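Local structure of putative oxalate decarboxylase (Thermotoga maritima, 1O4T) at residues 41-46 and 60-65; 64-69 and 121-126; 83-88 and 125-130. The protein binds oxalate next to a manganese ion as a homodimeric cupin and is a putative oxalate decarboxylase. One frame throughout, in Å; residues are numbered along the deposited sequence.

Interaction 1: residues 41-46 and 60-65; sequences VEMAHL and ARMKLP
The carbonyl O of Glu42 takes the N-H of Lys63, with Lys63 N at 2.9 Å, and a weaker CA-H...O contact from Met62 lies beside it, Met62 CA being 3.3 Å from Glu42 O. Lys63 O returns the bond to Glu42 N, closing one hydrogen-bonded pair of antiparallel strands. Two residues on, Ala44 and Arg61 close the next; there the N-H of Ala44 runs almost straight onto Arg61 O (2.9 Å, 176°). Met43 faces Met62 in the non-hydrogen-bonded position between them.

The two faces of this pairing differ. On one, Glu42 and Lys63 lie alongside each other, pointing the same way, and their tips form a long, weak salt bridge, OE1 to NZ 3.4 Å. Arg61 rises from the same face, but its charge goes to Glu125 on the strand beyond, and its side chain packs on Tyr83 of the second subunit. On the other face the two methionines lie side by side. Met43 has CG anti to the backbone N (chi1 -176°), where CG sits 3.6 Å from Met62 SD and 3.9 Å from Ala60 CB. Met62, folded back at chi2 and chi3, brings CE to 3.5 Å from Val41 CG1. Val41 CG2 is pressed unusually close to Leu64 CD1, so the detail there is doubtful.

This is an antiparallel beta hairpin of the double-stranded beta-helix, the cupin fold. Its methionine face looks inward, with the Met43 side chain about 5 Å from the bound oxalate.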
# COMPACT_ATOMS: atom_id res chain seq x y z
N VAL A 41 -19.33 2.13 -4.71
CA VAL A 41 -17.91 2.13 -4.47
C VAL A 41 -17.21 1.40 -5.66
O VAL A 41 -17.87 0.70 -6.42
CB VAL A 41 -17.76 1.45 -3.10
CG1 VAL A 41 -16.75 0.36 -3.07
CG2 VAL A 41 -17.62 2.52 -2.03
N GLU A 42 -15.93 1.65 -5.88
CA GLU A 42 -15.16 0.95 -6.95
C GLU A 42 -13.98 0.26 -6.35
O GLU A 42 -13.27 0.83 -5.53
CB GLU A 42 -14.63 1.90 -8.01
CG GLU A 42 -15.71 2.50 -8.89
CD GLU A 42 -15.17 2.88 -10.24
OE1 GLU A 42 -14.09 3.53 -10.32
OE2 GLU A 42 -15.82 2.51 -11.25
N MET A 43 -13.79 -0.99 -6.75
CA MET A 43 -12.68 -1.80 -6.28
C MET A 43 -11.86 -2.31 -7.47
O MET A 43 -12.39 -3.01 -8.32
CB MET A 43 -13.19 -2.97 -5.46
CG MET A 43 -12.05 -3.81 -4.86
SD MET A 43 -12.62 -5.36 -4.15
CE MET A 43 -13.27 -4.74 -2.75
N ALA A 44 -10.59 -1.92 -7.50
CA ALA A 44 -9.62 -2.40 -8.50
C ALA A 44 -8.69 -3.41 -7.84
O ALA A 44 -7.88 -3.05 -6.98
CB ALA A 44 -8.82 -1.22 -9.06
N HIS A 45 -8.79 -4.68 -8.25
CA HIS A 45 -7.92 -5.72 -7.71
C HIS A 45 -6.57 -5.64 -8.43
O HIS A 45 -6.50 -5.69 -9.64
CB HIS A 45 -8.50 -7.10 -7.89
CG HIS A 45 -9.91 -7.24 -7.41
ND1 HIS A 45 -10.25 -7.93 -6.26
CD2 HIS A 45 -11.08 -6.80 -7.95
CE1 HIS A 45 -11.56 -7.89 -6.10
NE2 HIS A 45 -12.09 -7.20 -7.11
N LEU A 46 -5.51 -5.49 -7.66
CA LEU A 46 -4.19 -5.20 -8.23
C LEU A 46 -3.31 -6.45 -8.31
O LEU A 46 -2.57 -6.63 -9.29
CB LEU A 46 -3.52 -4.09 -7.43
CG LEU A 46 -4.37 -2.86 -7.35
CD1 LEU A 46 -3.60 -1.81 -6.59
CD2 LEU A 46 -4.80 -2.35 -8.70
N ALA A 60 -5.99 -4.22 -3.16
CA ALA A 60 -6.90 -3.51 -4.01
C ALA A 60 -6.86 -2.04 -3.76
O ALA A 60 -6.52 -1.60 -2.66
CB ALA A 60 -8.30 -3.98 -3.78
N ARG A 61 -7.21 -1.28 -4.79
CA ARG A 61 -7.38 0.16 -4.68
C ARG A 61 -8.89 0.46 -4.68
O ARG A 61 -9.62 0.02 -5.60
CB ARG A 61 -6.72 0.86 -5.86
CG ARG A 61 -6.61 2.34 -5.69
CD ARG A 61 -6.05 3.10 -6.90
NE ARG A 61 -6.08 4.54 -6.62
CZ ARG A 61 -5.40 5.47 -7.30
NH1 ARG A 61 -4.62 5.14 -8.32
NH2 ARG A 61 -5.50 6.75 -6.95
N MET A 62 -9.35 1.17 -3.65
CA MET A 62 -10.78 1.45 -3.49
C MET A 62 -10.97 2.92 -3.79
O MET A 62 -10.09 3.69 -3.45
CB MET A 62 -11.19 1.24 -2.06
CG MET A 62 -10.90 -0.15 -1.51
SD MET A 62 -11.88 -1.30 -2.32
CE MET A 62 -13.53 -0.56 -2.03
N LYS A 63 -12.09 3.27 -4.41
CA LYS A 63 -12.51 4.63 -4.63
C LYS A 63 -13.92 4.78 -4.09
O LYS A 63 -14.84 4.08 -4.54
CB LYS A 63 -12.53 4.91 -6.12
CG LYS A 63 -12.87 6.35 -6.47
CD LYS A 63 -12.58 6.61 -7.95
CE LYS A 63 -13.82 6.61 -8.76
NZ LYS A 63 -13.50 6.89 -10.24
N LEU A 64 -14.07 5.67 -3.11
CA LEU A 64 -15.36 6.04 -2.51
C LEU A 64 -15.76 7.45 -2.97
O LEU A 64 -15.18 8.46 -2.54
CB LEU A 64 -15.26 6.01 -0.98
CG LEU A 64 -15.58 4.66 -0.35
CD1 LEU A 64 -14.71 3.51 -0.92
CD2 LEU A 64 -15.46 4.73 1.19
N PRO A 65 -16.76 7.54 -3.83
CA PRO A 65 -17.33 8.83 -4.18
C PRO A 65 -17.85 9.57 -2.95
O PRO A 65 -18.12 8.95 -1.93
CB PRO A 65 -18.50 8.46 -5.10
CG PRO A 65 -18.19 7.10 -5.59
CD PRO A 65 -17.44 6.43 -4.52

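Interaction 2: residues 64-69 and 121-126; sequences LPPGSS and NTDLEF
Leu64 and Leu124 make a single antiparallel hydrogen-bonded bridge, where strand 56-64 ends beside the start of strand 124-132 and the chain turns away. Leu64 N donates nearly straight to Leu124 O (2.8 Å, 176°), and Leu124 N answers to Leu64 O at 3.0 Å. Their side chains lie side by side and point the same way, touching only loosely at CD2 to CD2, 4.2 Å. The other branch of Leu64 turns to the ring of Phe126, two residues beyond Leu124: CD1 sits 3.8 Å from Phe126 CE2, approaching the ring obliquely. Phe126 holds CG between the backbone N and the carbonyl carbon (chi1 55°), which starts the ring off toward Leu64 CD1.

Past the bridge the packing is made by prolines and the loop 121-123. Pro66 sets its CG 3.6 Å from Asn121 C, while Asp123 OD1 comes within 3.5 Å of Pro66 CD and also reaches Pro65 CA. A type II beta turn from Pro65 to Ser68 then reverses the chain. Pro65 O takes two donors from Ser68, its N and, at 2.7 Å, its hydroxyl OG in the carbonyl plane on a lone pair. Gly67 sits at the third position with a positive phi (96°), where a CB would jam against the preceding carbonyl.

Around this corner, Asn118 stitches the loops together, its ND2 bonding both Leu64 O and Thr122 O. Inward, Leu124 and Phe126 rest on Ile116 of strand 113-117 in the facing sheet, and Leu124 also on Ile84 of strand 78-86, while Ser68 touches Val41 of strand 40-45.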
# COMPACT_ATOMS: atom_id res chain seq x y z
N LEU A 64 -14.07 5.67 -3.11
CA LEU A 64 -15.36 6.04 -2.51
C LEU A 64 -15.76 7.45 -2.97
O LEU A 64 -15.18 8.46 -2.54
CB LEU A 64 -15.26 6.01 -0.98
CG LEU A 64 -15.58 4.66 -0.35
CD1 LEU A 64 -14.71 3.51 -0.92
CD2 LEU A 64 -15.46 4.73 1.19
N PRO A 65 -16.76 7.54 -3.83
CA PRO A 65 -17.33 8.83 -4.18
C PRO A 65 -17.85 9.57 -2.95
O PRO A 65 -18.12 8.95 -1.93
CB PRO A 65 -18.50 8.46 -5.10
CG PRO A 65 -18.19 7.10 -5.59
CD PRO A 65 -17.44 6.43 -4.52
N PRO A 66 -17.97 10.89 -3.04
CA PRO A 66 -18.55 11.67 -1.98
C PRO A 66 -19.88 11.11 -1.51
O PRO A 66 -20.76 10.86 -2.34
CB PRO A 66 -18.73 13.05 -2.63
CG PRO A 66 -17.59 13.09 -3.59
CD PRO A 66 -17.49 11.74 -4.15
N GLY A 67 -19.99 10.87 -0.21
CA GLY A 67 -21.22 10.34 0.38
C GLY A 67 -21.24 8.82 0.59
O GLY A 67 -22.16 8.31 1.25
N SER A 68 -20.28 8.11 0.02
CA SER A 68 -20.33 6.66 0.03
C SER A 68 -19.53 6.10 1.21
O SER A 68 -18.71 6.81 1.83
CB SER A 68 -19.82 6.10 -1.31
OG SER A 68 -18.43 6.34 -1.45
N SER A 69 -19.75 4.83 1.50
CA SER A 69 -19.05 4.15 2.59
C SER A 69 -18.91 2.67 2.30
O SER A 69 -19.68 2.11 1.52
CB SER A 69 -19.79 4.32 3.91
OG SER A 69 -21.00 3.56 4.00
N ASN A 121 -15.88 16.18 -0.28
CA ASN A 121 -16.48 16.49 -1.60
C ASN A 121 -15.68 16.07 -2.80
O ASN A 121 -16.02 16.48 -3.92
CB ASN A 121 -16.73 18.00 -1.71
CG ASN A 121 -17.63 18.49 -0.62
OD1 ASN A 121 -18.88 18.35 -0.69
ND2 ASN A 121 -17.01 18.98 0.45
N THR A 122 -14.60 15.33 -2.57
CA THR A 122 -13.88 14.69 -3.65
C THR A 122 -13.75 13.22 -3.29
O THR A 122 -14.06 12.81 -2.15
CB THR A 122 -12.48 15.31 -3.83
OG1 THR A 122 -11.80 15.34 -2.58
CG2 THR A 122 -12.57 16.75 -4.21
N ASP A 123 -13.31 12.44 -4.26
CA ASP A 123 -13.15 11.02 -4.04
C ASP A 123 -12.17 10.72 -2.92
O ASP A 123 -11.10 11.32 -2.84
CB ASP A 123 -12.69 10.31 -5.33
CG ASP A 123 -13.72 10.39 -6.46
OD1 ASP A 123 -14.93 10.57 -6.21
OD2 ASP A 123 -13.37 10.26 -7.64
N LEU A 124 -12.52 9.77 -2.07
CA LEU A 124 -11.61 9.20 -1.10
C LEU A 124 -11.05 7.90 -1.73
O LEU A 124 -11.80 7.01 -2.03
CB LEU A 124 -12.35 8.85 0.19
CG LEU A 124 -11.70 8.00 1.28
CD1 LEU A 124 -10.48 8.68 1.89
CD2 LEU A 124 -12.76 7.71 2.32
N GLU A 125 -9.75 7.82 -1.95
CA GLU A 125 -9.18 6.58 -2.44
C GLU A 125 -8.18 6.02 -1.45
O GLU A 125 -7.49 6.75 -0.76
CB GLU A 125 -8.51 6.80 -3.77
CG GLU A 125 -9.37 7.56 -4.76
CD GLU A 125 -9.01 7.30 -6.22
OE1 GLU A 125 -8.33 6.30 -6.47
OE2 GLU A 125 -9.45 8.07 -7.11
N PHE A 126 -8.10 4.70 -1.40
CA PHE A 126 -7.15 4.06 -0.54
C PHE A 126 -6.81 2.66 -1.02
O PHE A 126 -7.57 2.01 -1.77
CB PHE A 126 -7.66 4.00 0.90
CG PHE A 126 -9.01 3.34 1.06
CD1 PHE A 126 -9.11 2.02 1.44
CD2 PHE A 126 -10.18 4.07 0.89
CE1 PHE A 126 -10.37 1.41 1.58
CE2 PHE A 126 -11.43 3.51 1.06
CZ PHE A 126 -11.53 2.18 1.43

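Interaction 3: residues 83-88 and 125-130; sequences YILLGE and EFLAVI
Five backbone hydrogen bonds join Tyr83 to Leu127 and Leu85 and Leu86 to Glu125. Tyr83 and Leu127 form a regular hydrogen-bonded pair, Leu127 N reaching Tyr83 O at 2.8 Å. Beyond Ile84 the register slips by one: both Leu85 N (2.8 Å) and Leu86 N (3.2 Å) donate to Glu125 O, from the same face of its carbonyl plane, and Glu125 N returns to Leu86 O. This is a classic beta bulge, with Leu85 at the helix-like psi of -37° that lets two successive N-H groups turn to one acceptor.

The apolar contacts flank it. Leu85 leans over the opposing backbone, its CB 3.5 Å from Glu125 O, its CG by Phe126 CA, and its CD1 4.1 Å from Leu127 CD1. The same side chain also packs on Leu85 of the second subunit. An alanine here would probably leave Leu127 CD1 without this neighbour and open a gap at that subunit contact. Ile84, on the face it shares with Phe126, bends at chi2 (-52°) and sets CD1 3.7 Å from Phe126 CB.

One contact is mixed: Leu86 and Glu125 lie side by side, with Leu86 CD1 3.7 Å from the carboxylate carbon CD of Glu125. The carboxylate itself turns to Arg61 on strand 56-64, with which it forms a salt bridge.

Strand 124-132 thus lies between strands 56-64 and 78-86. On the far side of 78-86, Tyr83 meets Val105 and Ile84 meets Cys106 of strand 104-108. The face bearing Tyr83 and Leu127 packs against the second subunit, whereas Ile84, on the other face, touches Ile116 of the second sheet.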
# COMPACT_ATOMS: atom_id res chain seq x y z
N TYR A 83 -4.18 2.06 3.39
CA TYR A 83 -3.35 3.25 3.21
C TYR A 83 -4.14 4.30 2.39
O TYR A 83 -4.53 4.09 1.23
CB TYR A 83 -2.01 2.92 2.55
CG TYR A 83 -1.11 4.13 2.47
CD1 TYR A 83 -0.19 4.39 3.47
CD2 TYR A 83 -1.21 5.02 1.43
CE1 TYR A 83 0.61 5.55 3.45
CE2 TYR A 83 -0.41 6.18 1.37
CZ TYR A 83 0.52 6.43 2.40
OH TYR A 83 1.30 7.57 2.37
N ILE A 84 -4.42 5.43 3.02
CA ILE A 84 -5.24 6.46 2.39
C ILE A 84 -4.41 7.22 1.36
O ILE A 84 -3.39 7.84 1.70
CB ILE A 84 -5.81 7.45 3.45
CG1 ILE A 84 -6.46 6.72 4.63
CG2 ILE A 84 -6.81 8.45 2.80
CD1 ILE A 84 -7.51 5.67 4.23
N LEU A 85 -4.89 7.19 0.11
CA LEU A 85 -4.18 7.80 -1.01
C LEU A 85 -4.63 9.21 -1.39
O LEU A 85 -3.79 10.02 -1.78
CB LEU A 85 -4.31 6.91 -2.27
CG LEU A 85 -3.85 5.48 -2.28
CD1 LEU A 85 -4.38 4.80 -3.52
CD2 LEU A 85 -2.37 5.44 -2.28
N LEU A 86 -5.93 9.48 -1.30
CA LEU A 86 -6.51 10.75 -1.70
C LEU A 86 -7.74 10.99 -0.89
O LEU A 86 -8.45 10.06 -0.62
CB LEU A 86 -6.99 10.72 -3.19
CG LEU A 86 -5.96 10.67 -4.33
CD1 LEU A 86 -6.61 10.11 -5.60
CD2 LEU A 86 -5.37 12.01 -4.59
N GLY A 87 -8.04 12.25 -0.61
CA GLY A 87 -9.29 12.69 -0.01
C GLY A 87 -9.31 12.59 1.50
O GLY A 87 -8.28 12.43 2.17
N GLU A 88 -10.52 12.63 2.04
CA GLU A 88 -10.77 12.67 3.46
C GLU A 88 -11.97 11.79 3.83
O GLU A 88 -12.83 11.52 3.02
CB GLU A 88 -11.11 14.12 3.86
CG GLU A 88 -9.91 14.98 4.12
CD GLU A 88 -10.28 16.46 4.27
OE1 GLU A 88 -9.34 17.29 4.30
OE2 GLU A 88 -11.50 16.76 4.35
N GLU A 125 -9.75 7.82 -1.95
CA GLU A 125 -9.18 6.58 -2.44
C GLU A 125 -8.18 6.02 -1.45
O GLU A 125 -7.49 6.75 -0.76
CB GLU A 125 -8.51 6.80 -3.77
CG GLU A 125 -9.37 7.56 -4.76
CD GLU A 125 -9.01 7.30 -6.22
OE1 GLU A 125 -8.33 6.30 -6.47
OE2 GLU A 125 -9.45 8.07 -7.11
N PHE A 126 -8.10 4.70 -1.40
CA PHE A 126 -7.15 4.06 -0.54
C PHE A 126 -6.81 2.66 -1.02
O PHE A 126 -7.57 2.01 -1.77
CB PHE A 126 -7.66 4.00 0.90
CG PHE A 126 -9.01 3.34 1.06
CD1 PHE A 126 -9.11 2.02 1.44
CD2 PHE A 126 -10.18 4.07 0.89
CE1 PHE A 126 -10.37 1.41 1.58
CE2 PHE A 126 -11.43 3.51 1.06
CZ PHE A 126 -11.53 2.18 1.43
N LEU A 127 -5.66 2.21 -0.57
CA LEU A 127 -5.23 0.84 -0.75
C LEU A 127 -5.71 -0.04 0.37
O LEU A 127 -5.64 0.34 1.52
CB LEU A 127 -3.71 0.86 -0.73
CG LEU A 127 -2.99 0.20 -1.86
CD1 LEU A 127 -3.41 0.78 -3.20
CD2 LEU A 127 -1.47 0.36 -1.55
N ALA A 128 -6.18 -1.24 0.05
CA ALA A 128 -6.64 -2.22 1.05
C ALA A 128 -5.90 -3.53 0.86
O ALA A 128 -5.88 -4.07 -0.24
CB ALA A 128 -8.12 -2.42 0.93
N VAL A 129 -5.33 -4.05 1.94
CA VAL A 129 -4.57 -5.28 1.89
C VAL A 129 -5.04 -6.19 3.04
O VAL A 129 -5.00 -5.81 4.18
CB VAL A 129 -3.06 -5.02 2.08
CG1 VAL A 129 -2.27 -6.25 1.67
CG2 VAL A 129 -2.63 -3.85 1.24
N ILE A 130 -5.47 -7.40 2.73
CA ILE A 130 -5.91 -8.32 3.77
C ILE A 130 -4.87 -9.42 3.87
O ILE A 130 -4.60 -10.06 2.88
CB ILE A 130 -7.31 -8.88 3.46
CG1 ILE A 130 -8.32 -7.74 3.38
CG2 ILE A 130 -7.74 -9.88 4.54
CD1 ILE A 130 -9.73 -8.17 2.87

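The three contacts are successive steps across one antiparallel sheet, in the order 40-45, 56-64, 124-132 and 78-86. Interaction 2 begins where interaction 1 ends, sharing Leu64 and Pro65, and it shares Glu125 and Phe126 with interaction 3. Strand 56-64 joins 124-132 through Met62 N to Phe126 O, 2.7 Å, a probable hydrogen bond, and through the salt bridge from Arg61 NE to Glu125 OE1, 2.9 Å. On the inner face, the side chains of Met43 and Phe126 each lie about 5 Å from the oxalate, which Ile130 touches; the Phe126 ring also meets that of oxalate-binding Tyr82. On the outer face, interactions 1 and 3 both reach the second subunit.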